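Local structure of type II restriction enzyme SfiI (2EZV) at a contact of chain A with DNA. The protein cleaves double-stranded DNA as a tetrameric type II restriction endonuclease that recognises the interrupted sequence 5'-GGCCN(5)GGCC-3'. Coordinates in Å, arbitrary orientation; residue numbers count along the deposited sequence, not the author numbering.

A contact of chain A with DNA. Residues 106, 109, 220, 222. With nucleotides of chain C; nucleotides of chain B.
Tyr222 meets DT4 of chain C at the sugar: its ring carbon CE2 lies 3.4 Å from C5' of the deoxyribose. The base of DT4 contributes its methyl group, C7, which sits over the centre of one face of the Arg109 guanidinium, 3.5 Å from CZ. At DG5, the first guanine of the GGCC half-site, Arg109 reads the major-groove edge end-on. Arg109 NH1 gives a hydrogen bond to DG5 N7 (2.8 Å) and its NH2 one to DG5 O6, both acceptors lying near the guanidinium plane. Protein neighbours help to hold the rotation of this group: Tyr222 OH accepts from NH1 in the same plane, and Glu106 OE1, met on its syn side, forms a salt bridge with Arg109 NE (2.6 Å). A water links Tyr222 OH to the DG5 phosphate oxygen OP2. Arg220 also grips DG6 end-on: its NH1 meets DG6 N7, in the guanidinium plane, at 3.0 Å, and its NH2 meets DG6 O6, tilted from that plane, at 2.7 Å in a bent bond (128° at H). Arg220 NE lies over the rim of the Arg109 face opposite the thymine methyl, and each arginine serves its own guanine of the successive pair DG5 and DG6. Across the DG6 pair, DC16 of chain B donates N4 to Glu106 OE2 (3.0 Å), approaching from above the carboxylate plane (37° out of it). Glu106, whose extended chain (chi2 -179°) spans to the groove, thus joins cytosine recognition to the positioning of Arg109. Glu106 and Arg109 come from the loop between strands 93-104 and 110-112; Arg220 lies on strand 219-221, and Tyr222 directly precedes helix 223-229.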
# COMPACT_ATOMS: atom_id res chain seq x y z
N GLU A 106 4.46 8.55 33.96
CA GLU A 106 3.29 8.25 34.78
C GLU A 106 2.44 7.12 34.17
O GLU A 106 2.30 7.01 32.96
CB GLU A 106 2.45 9.50 34.98
CG GLU A 106 3.22 10.66 35.61
CD GLU A 106 2.36 11.88 35.82
OE1 GLU A 106 1.28 11.74 36.43
OE2 GLU A 106 2.75 12.98 35.39
N ARG A 109 -3.55 8.74 34.36
CA ARG A 109 -3.84 9.91 33.52
C ARG A 109 -3.10 10.22 32.19
O ARG A 109 -2.03 9.71 31.90
CB ARG A 109 -3.74 11.16 34.39
CG ARG A 109 -2.35 11.39 34.96
CD ARG A 109 -2.35 12.56 35.93
NE ARG A 109 -1.01 13.02 36.25
CZ ARG A 109 -0.74 14.09 36.99
NH1 ARG A 109 -1.73 14.82 37.48
NH2 ARG A 109 0.51 14.44 37.24
N ARG A 220 -7.06 16.92 31.25
CA ARG A 220 -6.58 15.57 31.52
C ARG A 220 -7.71 14.55 31.53
O ARG A 220 -8.88 14.88 31.75
CB ARG A 220 -5.88 15.51 32.88
CG ARG A 220 -4.40 15.88 32.91
CD ARG A 220 -3.80 15.51 34.27
NE ARG A 220 -2.34 15.63 34.32
CZ ARG A 220 -1.67 16.71 34.71
NH1 ARG A 220 -2.32 17.79 35.12
NH2 ARG A 220 -0.35 16.71 34.70
N TYR A 222 -8.37 10.73 33.28
CA TYR A 222 -7.82 9.80 34.26
C TYR A 222 -8.20 8.36 33.97
O TYR A 222 -9.38 8.03 33.87
CB TYR A 222 -8.26 10.21 35.67
CG TYR A 222 -7.44 11.35 36.22
CD1 TYR A 222 -7.61 12.65 35.75
CD2 TYR A 222 -6.42 11.11 37.15
CE1 TYR A 222 -6.78 13.70 36.18
CE2 TYR A 222 -5.58 12.15 37.58
CZ TYR A 222 -5.77 13.43 37.09
OH TYR A 222 -4.93 14.45 37.51
O5' DT C 4 -5.18 11.98 41.66
C5' DT C 4 -5.75 13.00 40.82
C4' DT C 4 -6.05 14.31 41.51
O4' DT C 4 -4.89 14.67 42.30
C3' DT C 4 -6.25 15.48 40.54
O3' DT C 4 -7.14 16.48 41.08
C2' DT C 4 -4.83 15.98 40.34
C1' DT C 4 -4.20 15.77 41.71
N1 DT C 4 -2.76 15.43 41.70
C2 DT C 4 -1.88 16.26 42.37
O2 DT C 4 -2.23 17.26 42.98
N3 DT C 4 -0.56 15.87 42.31
C4 DT C 4 -0.04 14.78 41.65
O4 DT C 4 1.17 14.56 41.68
C5 DT C 4 -1.02 13.95 40.96
C7 DT C 4 -0.55 12.74 40.22
C6 DT C 4 -2.31 14.32 41.02
P DG C 5 -7.78 17.62 40.11
OP1 DG C 5 -9.18 17.87 40.53
OP2 DG C 5 -7.49 17.27 38.70
O5' DG C 5 -6.96 18.93 40.49
C5' DG C 5 -5.59 18.80 40.83
C4' DG C 5 -4.98 20.11 41.25
O4' DG C 5 -3.59 19.80 41.45
C3' DG C 5 -4.99 21.26 40.25
O3' DG C 5 -4.86 22.50 40.98
C2' DG C 5 -3.77 20.96 39.39
C1' DG C 5 -2.81 20.33 40.39
N9 DG C 5 -2.01 19.22 39.87
C8 DG C 5 -2.41 18.20 39.04
N7 DG C 5 -1.48 17.31 38.83
C5 DG C 5 -0.39 17.79 39.55
C6 DG C 5 0.92 17.25 39.71
O6 DG C 5 1.40 16.21 39.23
N1 DG C 5 1.71 18.06 40.52
C2 DG C 5 1.29 19.22 41.12
N2 DG C 5 2.20 19.87 41.87
N3 DG C 5 0.08 19.73 40.98
C4 DG C 5 -0.70 18.97 40.19
P DG C 6 -4.99 23.92 40.24
OP1 DG C 6 -5.64 24.84 41.20
OP2 DG C 6 -5.57 23.73 38.89
O5' DG C 6 -3.48 24.42 40.09
C5' DG C 6 -2.41 23.53 40.36
C4' DG C 6 -1.09 24.08 39.87
O4' DG C 6 -0.30 22.95 39.43
C3' DG C 6 -1.18 24.99 38.65
O3' DG C 6 0.09 25.65 38.54
C2' DG C 6 -1.18 23.99 37.50
C1' DG C 6 -0.15 23.02 38.03
N9 DG C 6 -0.07 21.67 37.49
C8 DG C 6 -0.98 20.97 36.74
N7 DG C 6 -0.54 19.80 36.36
C5 DG C 6 0.73 19.72 36.90
C6 DG C 6 1.71 18.69 36.83
O6 DG C 6 1.65 17.60 36.24
N1 DG C 6 2.86 19.03 37.54
C2 DG C 6 3.05 20.21 38.22
N2 DG C 6 4.22 20.36 38.85
N3 DG C 6 2.15 21.17 38.29
C4 DG C 6 1.03 20.86 37.62
P DC B 16 12.58 13.98 35.82
OP1 DC B 16 14.05 14.19 35.73
OP2 DC B 16 12.03 12.60 35.94
O5' DC B 16 12.04 14.84 37.05
C5' DC B 16 10.80 15.49 36.94
C4' DC B 16 10.74 16.66 37.88
O4' DC B 16 9.50 17.35 37.59
C3' DC B 16 10.64 16.22 39.34
O3' DC B 16 11.22 17.20 40.21
C2' DC B 16 9.15 16.06 39.54
C1' DC B 16 8.56 17.12 38.63
N1 DC B 16 7.30 16.71 37.99
C2 DC B 16 6.24 17.61 37.94
O2 DC B 16 6.42 18.76 38.38
N3 DC B 16 5.06 17.23 37.40
C4 DC B 16 4.92 15.99 36.92
N4 DC B 16 3.73 15.65 36.41
C5 DC B 16 5.99 15.05 36.95
C6 DC B 16 7.15 15.45 37.48
O HOH W 1 -5.54 16.85 37.27